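PDB 6ZZ5: SmhB from Serratia marcescens, which is the B component of Smh, a tripartite alpha-pore-forming toxin, and probably takes part in building the pore in target membranes. Local coordinates for residues A284-S287 against L288-E291; Q117-S120 against A121-R125; L292-L295 against N296-R300. All coordinates share one frame; numbering follows the deposited sequence. Where two conformers were deposited one is given.

Contact 1: A284-S287 against L288-E291; sequences AWDS and LTSE. With EDO (1,2-ethanediol), chain J; EDO (1,2-ethanediol), chain I.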
ATOM      1  N   ALA A 284       9.110 -14.147   5.587  1.00 21.24           N
ATOM      2  CA  ALA A 284       8.498 -14.658   6.838  1.00 20.17           C
ATOM      3  C   ALA A 284       7.923 -16.060   6.578  1.00 21.75           C
ATOM      4  O   ALA A 284       8.224 -16.979   7.374  1.00 19.00           O
ATOM      5  CB  ALA A 284       7.500 -13.666   7.375  1.00 21.51           C
ATOM      6  N   TRP A 285       7.234 -16.286   5.464  1.00 17.74           N
ATOM      7  CA  TRP A 285       6.792 -17.656   5.118  1.00 19.45           C
ATOM      8  C   TRP A 285       8.011 -18.571   4.992  1.00 21.57           C
ATOM      9  O   TRP A 285       7.917 -19.710   5.421  1.00 23.05           O
ATOM     10  CB  TRP A 285       5.981 -17.655   3.827  1.00 20.79           C
ATOM     11  CG  TRP A 285       4.588 -17.162   3.970  1.00 16.46           C
ATOM     12  CD1 TRP A 285       4.042 -16.016   3.446  1.00 18.21           C
ATOM     13  CD2 TRP A 285       3.500 -17.874   4.586  1.00 19.18           C
ATOM     14  NE1 TRP A 285       2.709 -15.946   3.730  1.00 15.33           N
ATOM     15  CE2 TRP A 285       2.340 -17.065   4.428  1.00 17.23           C
ATOM     16  CE3 TRP A 285       3.408 -19.072   5.298  1.00 17.77           C
ATOM     17  CZ2 TRP A 285       1.088 -17.444   4.896  1.00 15.87           C
ATOM     18  CZ3 TRP A 285       2.161 -19.458   5.742  1.00 19.75           C
ATOM     19  CH2 TRP A 285       1.036 -18.622   5.594  1.00 16.44           C
ATOM     20  N   ASP A 286       9.111 -18.094   4.379  1.00 18.88           N
ATOM     21  CA  ASP A 286      10.321 -18.934   4.212  1.00 21.85           C
ATOM     22  C   ASP A 286      10.814 -19.406   5.597  1.00 21.52           C
ATOM     23  O   ASP A 286      11.224 -20.581   5.718  1.00 22.80           O
ATOM     24  CB  ASP A 286      11.435 -18.210   3.454  1.00 22.90           C
ATOM     25  CG  ASP A 286      12.509 -19.195   3.032  1.00 34.25           C
ATOM     26  OD1 ASP A 286      12.171 -20.139   2.296  1.00 35.21           O
ATOM     27  OD2 ASP A 286      13.647 -19.034   3.481  1.00 39.52           O
ATOM     28  N   SER A 287      10.815 -18.518   6.588  1.00 18.24           N
ATOM     29  CA  SER A 287      11.349 -18.853   7.934  1.00 22.28           C
ATOM     30  C   SER A 287      10.435 -19.907   8.560  1.00 25.07           C
ATOM     31  O   SER A 287      10.955 -20.809   9.204  1.00 21.20           O
ATOM     32  CB  SER A 287      11.551 -17.670   8.818  1.00 23.40           C
ATOM     33  OG  SER A 287      10.307 -17.140   9.259  1.00 29.74           O
ATOM     34  N   LEU A 288       9.124 -19.800   8.358  1.00 17.31           N
ATOM     35  CA  LEU A 288       8.143 -20.753   8.898  1.00 18.64           C
ATOM     36  C   LEU A 288       8.325 -22.108   8.191  1.00 20.83           C
ATOM     37  O   LEU A 288       8.454 -23.110   8.898  1.00 18.37           O
ATOM     38  CB  LEU A 288       6.717 -20.209   8.753  1.00 20.52           C
ATOM     39  CG  LEU A 288       5.610 -21.164   9.178  1.00 17.93           C
ATOM     40  CD1 LEU A 288       5.735 -21.383  10.703  1.00 23.90           C
ATOM     41  CD2 LEU A 288       4.247 -20.627   8.790  1.00 18.27           C
ATOM     42  N   THR A 289       8.341 -22.170   6.865  1.00 17.36           N
ATOM     43  CA  THR A 289       8.475 -23.470   6.141  1.00 20.78           C
ATOM     44  C   THR A 289       9.813 -24.142   6.484  1.00 23.15           C
ATOM     45  O   THR A 289       9.828 -25.366   6.704  1.00 22.59           O
ATOM     46  CB  THR A 289       8.270 -23.301   4.638  1.00 21.41           C
ATOM     47  OG1 THR A 289       9.235 -22.347   4.232  1.00 31.85           O
ATOM     48  CG2 THR A 289       6.902 -22.782   4.310  1.00 19.20           C
ATOM     49  N   SER A 290      10.879 -23.367   6.556  1.00 22.61           N
ATOM     50  CA  SER A 290      12.224 -23.863   6.943  0.50 26.08           C
ATOM     51  C   SER A 290      12.161 -24.501   8.329  1.00 29.10           C
ATOM     52  O   SER A 290      12.738 -25.613   8.508  1.00 23.43           O
ATOM     53  CB  SER A 290      13.244 -22.775   6.925  0.50 22.46           C
ATOM     54  OG  SER A 290      13.599 -22.472   5.602  0.50 23.44           O
ATOM     55  N   GLU A 291      11.497 -23.828   9.272  1.00 24.85           N
ATOM     56  CA  GLU A 291      11.366 -24.400  10.624  1.00 21.67           C
ATOM     57  C   GLU A 291      10.607 -25.735  10.528  1.00 21.01           C
ATOM     58  O   GLU A 291      11.065 -26.749  11.156  1.00 21.98           O
ATOM     59  CB  GLU A 291      10.720 -23.445  11.618  1.00 23.05           C
ATOM     60  CG  GLU A 291      10.749 -24.039  13.017  1.00 33.85           C
ATOM     61  CD  GLU A 291      10.200 -23.258  14.210  1.00 54.76           C
ATOM     62  OE1 GLU A 291      10.137 -21.997  14.169  1.00 42.83           O
ATOM     63  OE2 GLU A 291       9.852 -23.931  15.218  1.00 49.83           O
TER
HETATM   64  C1  EDO J 408      10.126 -20.764  18.448  1.00 54.23           C
HETATM   65  O1  EDO J 408       9.309 -19.603  18.404  1.00 48.94           O
HETATM   66  C2  EDO J 408      10.434 -21.226  17.086  1.00 60.12           C
HETATM   67  O2  EDO J 408       9.338 -20.994  16.216  1.00 46.40           O
HETATM   68  C1  EDO I 407       6.193 -24.022  15.561  1.00 41.36           C
HETATM   69  O1  EDO I 407       7.084 -23.209  16.307  1.00 53.87           O
HETATM   70  C2  EDO I 407       6.004 -23.507  14.190  1.00 42.26           C
HETATM   71  O2  EDO I 407       5.430 -22.213  14.191  1.00 43.02           O
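The indole of Trp285 meets Leu288 along one side of helix 252-300, a long helix of the HBL-like alpha-helical bundle, with the methyl CD2 of Leu288 set obliquely against the six-membered ring. The two side chains run side by side and point the same way, and CD2 comes 3.9 Å from CZ3 of Trp285. With CG of Trp285 anti to its carbonyl carbon (chi1 -76°), and CG of Leu288 anti to its backbone N instead, the neighbouring turns offer ring and methyl to the same interface. Both also touch Tyr82 of helix 44-92, and the indole NE1 is bonded to Asn75, so the buried ring has its polar atom paired.

The second flat group, the carboxylate of Glu291, reaches out on an extended chain. Its OE2 accepts from O1 of one 1,2-ethanediol at 3.1 Å, while a second ethanediol lies by OE1; both probably come from the crystallisation liquor. On another side of the helix, Asp286 and Thr289 cross at about a right angle, and both spend their polar ends on Gln117 of helix 99-151.

Two backbone carbonyls take part in the bonding between the turns. Asp286 O receives Ser290 N at 2.9 Å and, in one of the two conformers of Ser290, its hydroxyl OG as well. Ala284 O takes Leu288 N at 3.1 Å and, on a lone pair, Ser287 OG at 2.8 Å; the hydroxyl is placed for this by lying between its own backbone N and carbonyl carbon (chi1 72°).

Contact 2: Q117-S120 against A121-R125; sequences QEVS and ANTRR. With SO4 (sulfate ion), chain E.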
ATOM      1  N   GLN A 117       3.567 -20.017   1.036  1.00 17.75           N
ATOM      2  CA  GLN A 117       4.829 -19.334   0.699  1.00 20.27           C
ATOM      3  C   GLN A 117       4.866 -19.058  -0.805  1.00 21.23           C
ATOM      4  O   GLN A 117       5.217 -17.929  -1.171  1.00 20.09           O
ATOM      5  CB  GLN A 117       6.039 -20.165   1.115  1.00 21.68           C
ATOM      6  CG  GLN A 117       7.330 -19.453   0.779  1.00 23.02           C
ATOM      7  CD  GLN A 117       8.525 -20.210   1.289  1.00 30.70           C
ATOM      8  OE1 GLN A 117       8.417 -21.084   2.160  1.00 29.35           O
ATOM      9  NE2 GLN A 117       9.677 -19.832   0.774  1.00 26.64           N
ATOM     10  N   GLU A 118       4.533 -20.048  -1.624  1.00 20.57           N
ATOM     11  CA  GLU A 118       4.539 -19.906  -3.105  1.00 21.51           C
ATOM     12  C   GLU A 118       3.507 -18.860  -3.513  1.00 26.14           C
ATOM     13  O   GLU A 118       3.795 -18.117  -4.458  1.00 23.44           O
ATOM     14  CB  GLU A 118       4.310 -21.230  -3.831  1.00 23.32           C
ATOM     15  CG  GLU A 118       4.539 -21.142  -5.333  1.00 30.37           C
ATOM     16  CD  GLU A 118       5.875 -20.577  -5.818  1.00 39.30           C
ATOM     17  OE1 GLU A 118       6.870 -20.515  -5.036  1.00 40.42           O
ATOM     18  OE2 GLU A 118       5.897 -20.173  -6.978  1.00 45.09           O
ATOM     19  N   VAL A 119       2.348 -18.792  -2.850  1.00 20.20           N
ATOM     20  CA  VAL A 119       1.385 -17.702  -3.120  1.00 23.44           C
ATOM     21  C   VAL A 119       2.079 -16.344  -2.835  1.00 19.97           C
ATOM     22  O   VAL A 119       1.940 -15.431  -3.646  1.00 18.72           O
ATOM     23  CB  VAL A 119       0.081 -17.849  -2.325  1.00 21.74           C
ATOM     24  CG1 VAL A 119      -0.743 -16.586  -2.472  1.00 20.72           C
ATOM     25  CG2 VAL A 119      -0.657 -19.114  -2.769  1.00 26.61           C
ATOM     26  N   SER A 120       2.785 -16.219  -1.711  1.00 20.44           N
ATOM     27  CA  SER A 120       3.416 -14.952  -1.300  1.00 19.97           C
ATOM     28  C   SER A 120       4.482 -14.586  -2.344  1.00 17.21           C
ATOM     29  O   SER A 120       4.682 -13.402  -2.619  1.00 18.49           O
ATOM     30  CB  SER A 120       3.927 -15.006   0.110  1.00 17.92           C
ATOM     31  OG  SER A 120       5.200 -15.672   0.158  1.00 22.41           O
ATOM     32  N   ALA A 121       5.182 -15.578  -2.862  1.00 18.94           N
ATOM     33  CA  ALA A 121       6.243 -15.430  -3.869  1.00 21.16           C
ATOM     34  C   ALA A 121       5.626 -14.989  -5.211  1.00 20.16           C
ATOM     35  O   ALA A 121       6.203 -14.102  -5.857  1.00 19.77           O
ATOM     36  CB  ALA A 121       7.009 -16.709  -4.021  1.00 19.68           C
ATOM     37  N   ASN A 122       4.496 -15.556  -5.629  1.00 19.90           N
ATOM     38  CA  ASN A 122       3.788 -15.113  -6.869  1.00 20.43           C
ATOM     39  C   ASN A 122       3.332 -13.659  -6.699  1.00 20.79           C
ATOM     40  O   ASN A 122       3.513 -12.878  -7.613  1.00 21.27           O
ATOM     41  CB  ASN A 122       2.696 -16.097  -7.293  1.00 25.94           C
ATOM     42  CG  ASN A 122       3.322 -17.338  -7.899  1.00 32.21           C
ATOM     43  OD1 ASN A 122       4.473 -17.282  -8.382  1.00 38.23           O
ATOM     44  ND2 ASN A 122       2.616 -18.463  -7.865  1.00 35.05           N
ATOM     45  N   THR A 123       2.817 -13.290  -5.548  1.00 17.41           N
ATOM     46  CA  THR A 123       2.412 -11.906  -5.230  1.00 16.25           C
ATOM     47  C   THR A 123       3.614 -10.965  -5.363  1.00 16.07           C
ATOM     48  O   THR A 123       3.476  -9.928  -6.029  1.00 16.31           O
ATOM     49  CB  THR A 123       1.744 -11.830  -3.852  1.00 16.79           C
ATOM     50  OG1 THR A 123       0.590 -12.670  -3.937  1.00 21.87           O
ATOM     51  CG2 THR A 123       1.300 -10.427  -3.517  1.00 17.56           C
ATOM     52  N   ARG A 124       4.729 -11.310  -4.735  1.00 16.78           N
ATOM     53  CA  ARG A 124       5.977 -10.511  -4.799  1.00 16.59           C
ATOM     54  C   ARG A 124       6.387 -10.311  -6.260  1.00 16.59           C
ATOM     55  O   ARG A 124       6.801  -9.175  -6.633  1.00 17.07           O
ATOM     56  CB  ARG A 124       7.107 -11.181  -4.023  1.00 18.78           C
ATOM     57  CG  ARG A 124       8.439 -10.460  -4.203  1.00 19.14           C
ATOM     58  CD  ARG A 124       9.601 -11.065  -3.445  1.00 26.14           C
ATOM     59  NE  ARG A 124       9.654 -12.496  -3.638  1.00 26.14           N
ATOM     60  CZ  ARG A 124      10.138 -13.106  -4.709  1.00 32.70           C
ATOM     61  NH1 ARG A 124      10.636 -12.411  -5.718  1.00 33.25           N
ATOM     62  NH2 ARG A 124      10.138 -14.424  -4.768  1.00 33.44           N
ATOM     63  N   ARG A 125       6.363 -11.369  -7.062  1.00 17.45           N
ATOM     64  CA  ARG A 125       6.792 -11.276  -8.470  1.00 18.29           C
ATOM     65  C   ARG A 125       5.800 -10.396  -9.252  1.00 16.12           C
ATOM     66  O   ARG A 125       6.230  -9.615 -10.120  1.00 16.12           O
ATOM     67  CB  ARG A 125       6.900 -12.639  -9.135  1.00 27.10           C
ATOM     68  CG  ARG A 125       8.000 -13.574  -8.652  1.00 30.90           C
ATOM     69  CD  ARG A 125       7.764 -14.983  -9.267  1.00 37.21           C
ATOM     70  NE  ARG A 125       8.608 -15.860  -8.499  1.00 41.12           N
ATOM     71  CZ  ARG A 125       8.245 -16.883  -7.748  1.00 30.36           C
ATOM     72  NH1 ARG A 125       7.030 -17.377  -7.774  1.00 31.28           N
ATOM     73  NH2 ARG A 125       9.182 -17.519  -7.074  1.00 46.09           N
TER
HETATM   74  S   SO4 E 403      12.222 -15.171  -7.997  1.00 50.21           S
HETATM   75  O1  SO4 E 403      11.197 -15.400  -8.995  1.00 62.10           O
HETATM   76  O2  SO4 E 403      12.113 -16.158  -6.955  1.00 51.36           O
HETATM   77  O3  SO4 E 403      13.528 -15.256  -8.605  1.00 86.19           O
HETATM   78  O4  SO4 E 403      12.044 -13.854  -7.458  1.00 54.89           O
HETATM   79  O   HOH W   1      -0.113 -14.681  -5.641  1.00 27.70           O
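Two consecutive turns of helix 99-151, in the helical bundle of this HBL-family toxin component, carry an i to i+7 salt bridge between Glu118 and Arg125, with an arginine pair binding sulfate beside it. The carboxylate of Glu118 is brought round by a bend at chi2 (53°) and crosses the Arg125 side chain at about a right angle. NH1 of Arg125 donates to Glu118 OE2 at 3.1 Å; the donor lies above the carboxylate plane, whereas OE2 sits at the edge of the guanidinium, near its plane. The same NH1 also makes a weak, bent bond to Asn122 OD1.

Arg125 turns its other edge to the sulfate, probably acquired from the crystallisation liquor. NE donates to sulfate O1 at 2.7 Å and NH2 to sulfate O2 at 3.2 Å, a two-point grip in which the anion is near the guanidinium plane. Arg124, bent at chi3, adds NH1 to sulfate O4 at 2.7 Å, and the anion probably offsets the charge of the two arginines. Ala121 O stands above one face of each guanidinium, offset toward the rim.

On the side toward helix 252-300, Ser120 and Ala121 both pack against Asn282. Gln117 O accepts from Ala121 N and also from Ser120 OG, the latter at 2.6 Å. Farther round the helix, a water links adjacent turns, giving a hydrogen to Val119 O at 3.0 Å and lying 2.7 Å from Thr123 OG1.

Contact 3: L292-L295 against N296-R300; sequences LETL and NANLR. With SO4 (sulfate ion), chain C.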
ATOM      1  N   LEU A 292       9.468 -25.764   9.863  1.00 16.91           N
ATOM      2  CA  LEU A 292       8.614 -26.974   9.872  1.00 20.45           C
ATOM      3  C   LEU A 292       9.356 -28.120   9.190  1.00 20.82           C
ATOM      4  O   LEU A 292       9.215 -29.283   9.650  1.00 22.09           O
ATOM      5  CB  LEU A 292       7.302 -26.669   9.144  1.00 17.55           C
ATOM      6  CG  LEU A 292       6.403 -25.692   9.881  1.00 20.72           C
ATOM      7  CD1 LEU A 292       5.265 -25.298   8.951  1.00 17.98           C
ATOM      8  CD2 LEU A 292       5.842 -26.375  11.136  1.00 20.09           C
ATOM      9  N   GLU A 293      10.068 -27.839   8.090  1.00 19.43           N
ATOM     10  CA  GLU A 293      10.872 -28.859   7.379  1.00 21.68           C
ATOM     11  C   GLU A 293      11.982 -29.370   8.302  1.00 20.14           C
ATOM     12  O   GLU A 293      12.203 -30.575   8.317  1.00 20.78           O
ATOM     13  CB  GLU A 293      11.458 -28.321   6.070  1.00 24.31           C
ATOM     14  CG  GLU A 293      10.390 -28.193   4.991  1.00 29.71           C
ATOM     15  CD  GLU A 293      10.726 -27.342   3.772  1.00 45.86           C
ATOM     16  OE1 GLU A 293      11.873 -26.913   3.670  1.00 37.10           O
ATOM     17  OE2 GLU A 293       9.803 -27.095   2.938  1.00 49.81           O
ATOM     18  N   THR A 294      12.639 -28.487   9.049  1.00 20.49           N
ATOM     19  CA  THR A 294      13.705 -28.887   9.997  1.00 23.84           C
ATOM     20  C   THR A 294      13.146 -29.805  11.093  1.00 21.19           C
ATOM     21  O   THR A 294      13.817 -30.836  11.415  1.00 21.23           O
ATOM     22  CB  THR A 294      14.459 -27.672  10.534  1.00 25.63           C
ATOM     23  OG1 THR A 294      14.902 -26.996   9.363  1.00 21.88           O
ATOM     24  CG2 THR A 294      15.688 -28.059  11.326  1.00 25.25           C
ATOM     25  N   LEU A 295      11.999 -29.471  11.658  1.00 20.36           N
ATOM     26  CA  LEU A 295      11.347 -30.322  12.674  1.00 21.84           C
ATOM     27  C   LEU A 295      11.115 -31.717  12.096  1.00 21.68           C
ATOM     28  O   LEU A 295      11.406 -32.730  12.792  1.00 19.70           O
ATOM     29  CB  LEU A 295      10.046 -29.675  13.145  1.00 21.91           C
ATOM     30  CG  LEU A 295      10.214 -28.356  13.918  1.00 23.67           C
ATOM     31  CD1 LEU A 295       8.868 -27.692  14.101  1.00 22.08           C
ATOM     32  CD2 LEU A 295      10.882 -28.542  15.278  1.00 24.45           C
ATOM     33  N   ASN A 296      10.561 -31.786  10.887  1.00 25.99           N
ATOM     34  CA  ASN A 296      10.202 -33.052  10.188  1.00 24.47           C
ATOM     35  C   ASN A 296      11.455 -33.921  10.008  1.00 21.35           C
ATOM     36  O   ASN A 296      11.443 -35.061  10.409  1.00 23.62           O
ATOM     37  CB  ASN A 296       9.519 -32.749   8.841  1.00 22.64           C
ATOM     38  CG  ASN A 296       8.847 -33.992   8.290  1.00 25.96           C
ATOM     39  OD1 ASN A 296       8.847 -35.032   8.927  1.00 24.42           O
ATOM     40  ND2 ASN A 296       8.142 -33.858   7.195  1.00 28.59           N
ATOM     41  N   ALA A 297      12.531 -33.356   9.459  1.00 22.70           N
ATOM     42  CA  ALA A 297      13.834 -34.033   9.264  1.00 22.44           C
ATOM     43  C   ALA A 297      14.412 -34.470  10.619  1.00 22.84           C
ATOM     44  O   ALA A 297      14.862 -35.644  10.753  1.00 24.46           O
ATOM     45  CB  ALA A 297      14.803 -33.125   8.474  1.00 22.72           C
ATOM     46  N   ASN A 298      14.318 -33.618  11.627  1.00 21.32           N
ATOM     47  CA  ASN A 298      14.942 -33.857  12.949  1.00 22.67           C
ATOM     48  C   ASN A 298      14.199 -34.978  13.683  1.00 20.82           C
ATOM     49  O   ASN A 298      14.817 -35.819  14.366  1.00 20.82           O
ATOM     50  CB  ASN A 298      15.058 -32.551  13.739  1.00 23.38           C
ATOM     51  CG  ASN A 298      16.285 -31.759  13.322  1.00 26.36           C
ATOM     52  OD1 ASN A 298      17.145 -32.291  12.649  1.00 29.60           O
ATOM     53  ND2 ASN A 298      16.341 -30.480  13.645  1.00 24.93           N
ATOM     54  N   LEU A 299      12.896 -35.041  13.527  1.00 20.76           N
ATOM     55  CA  LEU A 299      12.123 -36.127  14.147  1.00 20.83           C
ATOM     56  C   LEU A 299      12.449 -37.450  13.442  1.00 21.66           C
ATOM     57  O   LEU A 299      12.722 -38.454  14.132  1.00 22.52           O
ATOM     58  CB  LEU A 299      10.643 -35.790  14.066  1.00 18.36           C
ATOM     59  CG  LEU A 299       9.742 -36.837  14.713  1.00 19.48           C
ATOM     60  CD1 LEU A 299      10.028 -37.004  16.196  1.00 27.81           C
ATOM     61  CD2 LEU A 299       8.293 -36.463  14.487  1.00 22.41           C
ATOM     62  N   ARG A 300      12.485 -37.430  12.114  1.00 21.01           N
ATOM     63  CA  ARG A 300      12.742 -38.642  11.308  1.00 22.52           C
ATOM     64  C   ARG A 300      14.107 -39.213  11.714  1.00 23.43           C
ATOM     65  O   ARG A 300      14.253 -40.410  11.801  1.00 21.45           O
ATOM     66  CB  ARG A 300      12.724 -38.292   9.822  1.00 24.05           C
ATOM     67  CG  ARG A 300      13.263 -39.406   8.951  1.00 28.75           C
ATOM     68  CD  ARG A 300      13.414 -39.157   7.461  1.00 28.23           C
ATOM     69  NE  ARG A 300      13.760 -37.819   7.005  1.00 32.76           N
ATOM     70  CZ  ARG A 300      14.981 -37.322   6.783  1.00 34.54           C
ATOM     71  NH1 ARG A 300      16.062 -38.041   7.020  1.00 29.03           N
ATOM     72  NH2 ARG A 300      15.096 -36.077   6.321  1.00 31.62           N
TER
HETATM   73  S   SO4 C 401      18.759 -35.867   5.490  1.00 73.12           S
HETATM   74  O1  SO4 C 401      18.405 -37.222   5.854  1.00 57.78           O
HETATM   75  O2  SO4 C 401      17.847 -34.918   6.095  1.00 45.42           O
HETATM   76  O3  SO4 C 401      18.681 -35.732   4.055  1.00 64.67           O
HETATM   77  O4  SO4 C 401      20.104 -35.591   5.956  1.00 48.52           O
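Contacts between successive turns at the C-terminal end of helix 252-300 join Leu292-Leu295 to Asn296-Arg300, near one end of the elongated alpha-helical bundle of this HBL-like toxin component. Four i to i+4 backbone bonds hold the turns together, among them the 2.8 Å bond from Leu299 N to Leu295 O.

The side chains of Thr294 and Asn298 make the side-chain contact between the turns. They lie alongside each other and point the same way, the methyl CG2 of Thr294 standing 3.4 Å from ND2 of Asn298. CG2 is anti to the backbone N of Thr294 (chi1 of OG1 -55°), a rotation that sends the methyl forward to Asn298 and the hydroxyl back to Ser290 O on the preceding turn. The Asn298 side chain folds back along the preceding turn, CB 3.1 Å and CG 3.3 Å from Thr294 O. The carbonyl's hydrogen bond from this turn comes from Asn298 N, at 2.8 Å.

The buried leucines face other parts of the bundle. Leu295 packs on Phe308 and Leu312 of helix 306-319, and Leu299 touches Leu309 of that helix and Trp102 and Leu103 of helix 99-151; between the turns themselves, CB of Leu299 comes 3.4 Å from Leu295 O.

At the last turn the side chain of Arg300 bends at chi3 and spreads its guanidinium over Ala297 O, which lies above the centre of one face; crystal packing may influence this pose. Its edge holds a sulfate, probably from the crystallisation liquor and also bonded by Lys301. The grip is bidentate: Arg300 NH1 donates to sulfate O1 at 2.7 Å, and Arg300 NH2 to sulfate O2 at 3.0 Å with a nearly straight N-H...O angle of 172°.

Contact 2 comes first along the chain, on helix 99-151; contacts 1 and 3 follow on helix 252-300, where contact 3 begins at the residue after contact 1 ends. The centres of contacts 1 and 3 are about 13 Å apart, and the same separation divides contact 1 from contact 2. Contacts 1 and 2 meet across the helix pair: Gln117 OE1 lies 2.6 Å from Thr289 OG1, and Gln117 NE2 2.9 Å from Asp286 OD1, both probable hydrogen bonds, while Trp285 packs on Ser120. Contacts 2 and 3, about 24 Å between centres, do not touch. Gln117 thus ties two helices lying side by side, and contact 3 continues helix 252-300 to its C-terminal end.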